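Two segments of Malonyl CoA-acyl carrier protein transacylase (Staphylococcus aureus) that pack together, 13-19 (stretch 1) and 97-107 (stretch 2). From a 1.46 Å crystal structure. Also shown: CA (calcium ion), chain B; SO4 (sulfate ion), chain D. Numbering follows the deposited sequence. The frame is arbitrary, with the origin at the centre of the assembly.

Stretch 1 (13-19) AIIFPGQ
Stretch 2 97-107: SLGEYSSLVAA

Residues 13-16 form the end of a β-strand (Phe-16 at -131/131), which Pro-17 (-78/165), Gly-18 (-121/-159) and Gln-19 (-47/133) continue as loop. Ser-97, at 64/-104, leads into a helix that runs through Ala-106 with phi near -62 and psi near -37; Ala-107 leaves it at -95/7. Strand and helix run 136° apart in direction, their axes approaching to 7.3 Å, and the register is set where Phe-16 CA lies 4.7 Å from Gly-99 CA.

Such closeness requires glycine: a CB on Gly-99 would sit 2.0 Å from Phe-16 O. Instead Gly-99 CA donates a CH contact to Phe-16 O at 3.4 Å. No direct hydrogen bond joins the stretches; water bridges Pro-17 O (2.8 Å) to Ser-102 OG (2.7 Å), and another accepts from Gln-19 N (2.8 Å) and Leu-98 N (3.0 Å). Leu-98 (-52/-43; chi1 t, chi2 m) sets CB 4.2 Å from Gly-18 CA and CD1 4.2 Å from Pro-17 O.

The contact buries 327 Å² over both sides, Phe-16 (chi1 m, chi2 105°) giving up the most, 90 Å², as the main wedge. Ser-102 (chi1 m) points its CA-to-CB bond toward the strand and lays CB over one ring face, 3.8 Å from the ring centroid and 3.3 Å from Phe-16 CG, while its OG takes the water that bridges to Pro-17 O. Ser-103 (chi1 m) brings OG to the ring edge, 3.4 Å from Phe-16 CD1. One turn on from Ser-102, Ala-106 CB touches Phe-16 CZ (3.9 Å) and Ile-14 CD1 (3.8 Å; Ile-14 is p, t). Ile-14, Phe-16, Ser-102 and Ser-103 are buried; Ala-106 stays partly exposed. Ile-15 points away, as strand alternation dictates. Gly-18 N donates to sulfate O1 at 2.7 Å.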

# COMPACT_ATOMS: atom_id res chain seq x y z
N ALA A 13 9.04 -8.97 9.65
CA ALA A 13 8.88 -7.91 8.63
C ALA A 13 7.83 -6.90 9.14
O ALA A 13 6.84 -7.33 9.73
CB ALA A 13 8.38 -8.52 7.23
N ILE A 14 8.14 -5.62 8.97
CA ILE A 14 7.15 -4.60 9.26
C ILE A 14 6.46 -4.22 7.96
O ILE A 14 7.12 -4.10 6.92
CB ILE A 14 7.81 -3.37 9.93
CG1 ILE A 14 8.91 -2.75 9.10
CG2 ILE A 14 8.24 -3.70 11.42
CD1 ILE A 14 9.56 -1.48 9.75
N ILE A 15 5.14 -4.08 8.02
CA ILE A 15 4.39 -3.93 6.76
C ILE A 15 3.40 -2.79 6.92
O ILE A 15 2.92 -2.49 8.06
CB ILE A 15 3.65 -5.23 6.32
CG1 ILE A 15 2.55 -5.62 7.32
CG2 ILE A 15 4.67 -6.39 6.20
CD1 ILE A 15 1.84 -6.95 7.03
N PHE A 16 3.08 -2.15 5.80
CA PHE A 16 2.32 -0.87 5.89
C PHE A 16 1.13 -0.92 4.93
O PHE A 16 1.28 -1.16 3.72
CB PHE A 16 3.27 0.26 5.52
CG PHE A 16 4.43 0.38 6.47
CD1 PHE A 16 5.69 -0.07 6.06
CD2 PHE A 16 4.26 0.92 7.73
CE1 PHE A 16 6.78 -0.03 6.97
CE2 PHE A 16 5.35 1.06 8.62
CZ PHE A 16 6.63 0.61 8.21
N PRO A 17 -0.09 -0.58 5.39
CA PRO A 17 -1.28 -0.56 4.53
C PRO A 17 -1.32 0.69 3.66
O PRO A 17 -0.62 1.69 3.88
CB PRO A 17 -2.41 -0.54 5.54
CG PRO A 17 -1.85 0.27 6.70
CD PRO A 17 -0.36 -0.24 6.82
N GLY A 18 -2.18 0.58 2.66
CA GLY A 18 -2.44 1.66 1.69
C GLY A 18 -3.90 2.08 1.67
O GLY A 18 -4.68 1.83 2.64
N GLN A 19 -4.24 2.69 0.53
CA GLN A 19 -5.65 3.20 0.32
C GLN A 19 -6.65 2.15 0.70
O GLN A 19 -6.55 0.95 0.29
CB GLN A 19 -5.75 3.57 -1.16
CG GLN A 19 -7.05 4.30 -1.49
CD GLN A 19 -6.97 5.75 -1.13
OE1 GLN A 19 -5.95 6.41 -1.33
NE2 GLN A 19 -8.12 6.29 -0.60
N SER A 97 0.96 -0.75 -2.15
CA SER A 97 0.77 0.39 -3.05
C SER A 97 1.33 1.66 -2.38
O SER A 97 2.56 1.82 -2.30
CB SER A 97 -0.65 0.53 -3.53
OG SER A 97 -0.73 1.59 -4.48
N LEU A 98 0.50 2.56 -1.84
CA LEU A 98 1.03 3.68 -1.05
C LEU A 98 1.97 3.14 0.07
O LEU A 98 2.98 3.78 0.42
CB LEU A 98 -0.19 4.44 -0.49
CG LEU A 98 0.15 5.64 0.45
CD1 LEU A 98 0.51 5.20 1.92
CD2 LEU A 98 1.18 6.60 -0.17
N GLY A 99 1.55 2.07 0.71
CA GLY A 99 2.31 1.53 1.83
C GLY A 99 3.79 1.28 1.53
O GLY A 99 4.59 1.26 2.46
N GLU A 100 4.12 1.05 0.24
CA GLU A 100 5.53 0.82 -0.08
C GLU A 100 6.33 2.06 0.28
O GLU A 100 7.52 1.92 0.60
CB GLU A 100 5.64 0.47 -1.58
CG GLU A 100 7.08 -0.02 -2.01
CD GLU A 100 7.03 -0.93 -3.18
OE1 GLU A 100 6.14 -1.80 -3.23
OE2 GLU A 100 7.91 -0.76 -4.05
N TYR A 101 5.73 3.25 0.19
CA TYR A 101 6.46 4.50 0.59
C TYR A 101 6.73 4.50 2.07
O TYR A 101 7.77 5.04 2.52
CB TYR A 101 5.73 5.72 0.08
CG TYR A 101 5.83 5.81 -1.41
CD1 TYR A 101 4.87 5.22 -2.26
CD2 TYR A 101 6.89 6.52 -1.99
CE1 TYR A 101 4.96 5.27 -3.67
CE2 TYR A 101 7.03 6.56 -3.39
CZ TYR A 101 6.08 5.95 -4.19
OH TYR A 101 6.26 6.02 -5.57
N SER A 102 5.82 4.00 2.90
CA SER A 102 6.10 3.88 4.30
C SER A 102 7.28 2.93 4.51
O SER A 102 8.09 3.16 5.39
CB SER A 102 4.85 3.34 4.99
OG SER A 102 3.79 4.32 4.83
N SER A 103 7.35 1.87 3.71
CA SER A 103 8.54 0.95 3.79
C SER A 103 9.80 1.75 3.45
O SER A 103 10.88 1.47 4.06
CB SER A 103 8.32 -0.22 2.81
OG SER A 103 7.39 -1.14 3.29
N LEU A 104 9.74 2.65 2.45
CA LEU A 104 10.94 3.43 1.99
C LEU A 104 11.35 4.34 3.11
O LEU A 104 12.59 4.54 3.35
CB LEU A 104 10.67 4.26 0.72
CG LEU A 104 10.23 3.41 -0.47
CD1 LEU A 104 10.28 4.31 -1.76
CD2 LEU A 104 11.12 2.15 -0.71
N VAL A 105 10.42 4.94 3.85
CA VAL A 105 10.82 5.78 5.00
C VAL A 105 11.41 4.85 6.07
O VAL A 105 12.47 5.21 6.68
CB VAL A 105 9.54 6.49 5.53
CG1 VAL A 105 9.80 7.20 6.90
CG2 VAL A 105 9.08 7.53 4.51
N ALA A 106 10.81 3.69 6.35
CA ALA A 106 11.25 2.77 7.42
C ALA A 106 12.73 2.32 7.14
O ALA A 106 13.56 2.22 8.10
CB ALA A 106 10.34 1.53 7.51
N ALA A 107 13.04 2.10 5.86
CA ALA A 107 14.36 1.54 5.44
C ALA A 107 15.31 2.68 5.10
O ALA A 107 16.43 2.39 4.61
CB ALA A 107 14.14 0.65 4.21
CA CA B . 4.63 4.49 -7.05
S SO4 D . -4.63 -1.90 1.49
O1 SO4 D . -3.37 -1.83 2.25
O2 SO4 D . -5.87 -1.40 2.33
O3 SO4 D . -4.33 -1.05 0.35
O4 SO4 D . -4.91 -3.43 1.09
O HOH W 1 1.30 3.25 5.25
O HOH W 2 -2.48 2.47 -1.62